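Local coordinates for protein methionine-R-sulfoxide reductase (Neisseria meningitidis, PDB 3MMH) that reduces the R epimer of free methionine sulfoxide back to methionine, using a GAF-type domain whose pocket holds the substrate, at residues Tyr55-Asp58 and Glu63-Leu66. Residues are numbered along the deposited sequence; the frame is centred on the assembly and turned at random. Where two conformers were deposited one is given.
Sequences YLVD and ELVL. With SME (methionine sulfoxide), chain C.
The ring of Y55 lies across L66, whose CD1 methyl sits over one ring face, 4.0 Å from the centroid and 23° off the ring normal, a CH-pi contact displaced toward the rim. With CG anti to its own carbonyl carbon (chi1 -71°), the ring leans over the backbone of the partner strand, and CD1 of Y55 comes within 3.4 Å of L66 N. A tyrosine suits this place because its flat body packs against aliphatic carbon while its phenol end forms part of the pocket wall: Y55 OH packs 3.6 Å from CG of the bound methionine sulfoxide and is hydrogen-bonded to C75 O. On the same face, V57 CG2 and L64 CD2 meet at 3.7 Å, an apolar patch that suits the helix packed on it. The backbones form an antiparallel ladder in which L56 and V65 exchange two N-H...O=C bonds and D58 N gives E63 O another, 2.8 Å long; the return bond from E63 N is weak. The side chains of this last pair lie on the L56 and V65 face, where D58 OD2 and E63 OE1 are both hydrogen-bonded to S61 OG, D58 OD1 to R60 N, and E63 OE1 also forms a salt bridge with R77; the acids thus tie down the turn, and the arginine probably eases their proximity. This hairpin lies inside the GAF sheet, between strands 126-135 and 77-79, with helix 83-91 against V57 and L64 and helix 32-47 against L56.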
ATOM      1  N   TYR A  55      -6.377  -4.446  -6.818  1.00  8.76           N
ATOM      2  CA  TYR A  55      -7.769  -4.454  -6.383  1.00  9.62           C
ATOM      3  C   TYR A  55      -8.189  -5.884  -6.179  1.00  9.25           C
ATOM      4  O   TYR A  55      -7.728  -6.775  -6.919  1.00 10.93           O
ATOM      5  CB  TYR A  55      -8.706  -3.817  -7.429  1.00  9.76           C
ATOM      6  CG  TYR A  55      -8.621  -2.344  -7.599  1.00 10.56           C
ATOM      7  CD1 TYR A  55      -9.633  -1.519  -7.078  1.00 10.64           C
ATOM      8  CD2 TYR A  55      -7.576  -1.708  -8.313  1.00 10.29           C
ATOM      9  CE1 TYR A  55      -9.568  -0.172  -7.197  1.00 10.59           C
ATOM     10  CE2 TYR A  55      -7.507  -0.338  -8.442  1.00 11.56           C
ATOM     11  CZ  TYR A  55      -8.505   0.461  -7.859  1.00 10.52           C
ATOM     12  OH  TYR A  55      -8.430   1.824  -7.959  1.00 12.06           O
ATOM     13  N   LEU A  56      -9.064  -6.131  -5.244  1.00  9.46           N
ATOM     14  CA  LEU A  56      -9.512  -7.487  -4.876  1.00 10.55           C
ATOM     15  C   LEU A  56     -11.022  -7.599  -5.051  1.00 10.95           C
ATOM     16  O   LEU A  56     -11.758  -6.646  -4.755  1.00 12.23           O
ATOM     17  CB  LEU A  56      -9.094  -7.871  -3.445  1.00 11.26           C
ATOM     18  CG  LEU A  56      -7.580  -7.940  -3.241  1.00 12.56           C
ATOM     19  CD1 LEU A  56      -7.271  -8.133  -1.745  1.00 15.33           C
ATOM     20  CD2 LEU A  56      -6.884  -8.958  -4.151  1.00 15.49           C
ATOM     21  N   VAL A  57     -11.485  -8.731  -5.536  1.00 11.62           N
ATOM     22  CA  VAL A  57     -12.905  -8.931  -5.755  1.00 12.46           C
ATOM     23  C   VAL A  57     -13.665  -9.021  -4.416  1.00 13.43           C
ATOM     24  O   VAL A  57     -13.284  -9.820  -3.555  1.00 15.97           O
ATOM     25  CB  VAL A  57     -13.152 -10.199  -6.616  1.00 13.38           C
ATOM     26  CG1 VAL A  57     -14.636 -10.550  -6.629  1.00 15.58           C
ATOM     27  CG2 VAL A  57     -12.587 -10.012  -8.011  1.00 14.98           C
ATOM     28  N   ASP A  58     -14.745  -8.269  -4.318  1.00 13.41           N
ATOM     29  CA  ASP A  58     -15.730  -8.321  -3.262  1.00 16.89           C
ATOM     30  C   ASP A  58     -16.942  -9.003  -3.796  1.00 16.82           C
ATOM     31  O   ASP A  58     -17.705  -8.408  -4.561  1.00 20.00           O
ATOM     32  CB  ASP A  58     -16.111  -6.936  -2.766  1.00 17.13           C
ATOM     33  CG  ASP A  58     -17.061  -6.970  -1.617  1.00 21.96           C
ATOM     34  OD1 ASP A  58     -17.249  -7.974  -0.953  1.00 26.79           O
ATOM     35  OD2 ASP A  58     -17.691  -5.933  -1.417  1.00 30.01           O
ATOM     36  N   GLU A  63     -17.838  -5.951  -7.030  1.00 14.52           N
ATOM     37  CA  GLU A  63     -16.916  -4.870  -7.325  1.00 12.43           C
ATOM     38  C   GLU A  63     -15.498  -5.287  -6.975  1.00 12.03           C
ATOM     39  O   GLU A  63     -15.275  -6.091  -6.053  1.00 13.63           O
ATOM     40  CB  GLU A  63     -17.261  -3.623  -6.460  1.00 13.77           C
ATOM     41  CG  GLU A  63     -18.579  -2.989  -6.778  1.00 16.26           C
ATOM     42  CD  GLU A  63     -19.068  -1.963  -5.848  1.00 20.87           C
ATOM     43  OE1 GLU A  63     -18.766  -1.953  -4.683  1.00 24.47           O
ATOM     44  OE2 GLU A  63     -19.951  -1.205  -6.292  1.00 29.17           O
ATOM     45  N   LEU A  64     -14.541  -4.676  -7.663  1.00 10.82           N
ATOM     46  CA  LEU A  64     -13.142  -4.674  -7.271  1.00 10.84           C
ATOM     47  C   LEU A  64     -12.971  -3.591  -6.199  1.00 11.46           C
ATOM     48  O   LEU A  64     -13.440  -2.463  -6.393  1.00 13.05           O
ATOM     49  CB  LEU A  64     -12.286  -4.382  -8.456  1.00 10.51           C
ATOM     50  CG  LEU A  64     -12.125  -5.524  -9.487  1.00 11.75           C
ATOM     51  CD1 LEU A  64     -11.564  -5.053 -10.794  1.00 13.36           C
ATOM     52  CD2 LEU A  64     -11.257  -6.673  -8.885  1.00 12.75           C
ATOM     53  N   VAL A  65     -12.287  -3.900  -5.107  1.00 10.19           N
ATOM     54  CA  VAL A  65     -12.048  -3.026  -3.986  0.50  9.43           C
ATOM     55  C   VAL A  65     -10.533  -2.781  -3.842  1.00  9.18           C
ATOM     56  O   VAL A  65      -9.734  -3.720  -3.852  1.00 10.14           O
ATOM     57  CB  VAL A  65     -12.603  -3.709  -2.727  0.50  9.96           C
ATOM     58  CG1 VAL A  65     -12.384  -2.859  -1.494  0.50 11.65           C
ATOM     59  CG2 VAL A  65     -14.146  -3.926  -2.894  0.50  8.39           C
ATOM     60  N   LEU A  66     -10.123  -1.538  -3.705  1.00  9.30           N
ATOM     61  CA  LEU A  66      -8.768  -1.139  -3.624  1.00  9.91           C
ATOM     62  C   LEU A  66      -8.050  -1.833  -2.506  1.00  9.31           C
ATOM     63  O   LEU A  66      -8.546  -1.911  -1.383  1.00  9.99           O
ATOM     64  CB  LEU A  66      -8.700   0.386  -3.420  1.00 10.76           C
ATOM     65  CG  LEU A  66      -7.313   1.065  -3.402  1.00 11.02           C
ATOM     66  CD1 LEU A  66      -6.607   0.845  -4.722  1.00 11.53           C
ATOM     67  CD2 LEU A  66      -7.625   2.564  -3.079  1.00 13.66           C
TER
HETATM   68  N   SME C 168      -7.619   2.920 -14.775  1.00 13.70           N
HETATM   69  CA  SME C 168      -8.325   1.843 -14.041  1.00 13.31           C
HETATM   70  CB  SME C 168      -8.812   2.285 -12.645  1.00 14.55           C
HETATM   71  CG  SME C 168      -7.781   2.162 -11.511  1.00 14.03           C
HETATM   72  S   SME C 168      -6.633   3.479 -11.491  1.00 20.21           S
HETATM   73  OE  SME C 168      -6.041   3.963 -12.724  1.00 26.51           O
HETATM   74  CE  SME C 168      -5.601   2.964 -10.183  1.00 14.89           C
HETATM   75  C   SME C 168      -9.439   1.282 -14.879  1.00 13.49           C
HETATM   76  O   SME C 168     -10.057   0.305 -14.432  1.00 13.58           O
HETATM   77  OXT SME C 168      -9.685   1.804 -16.034  1.00 14.17           O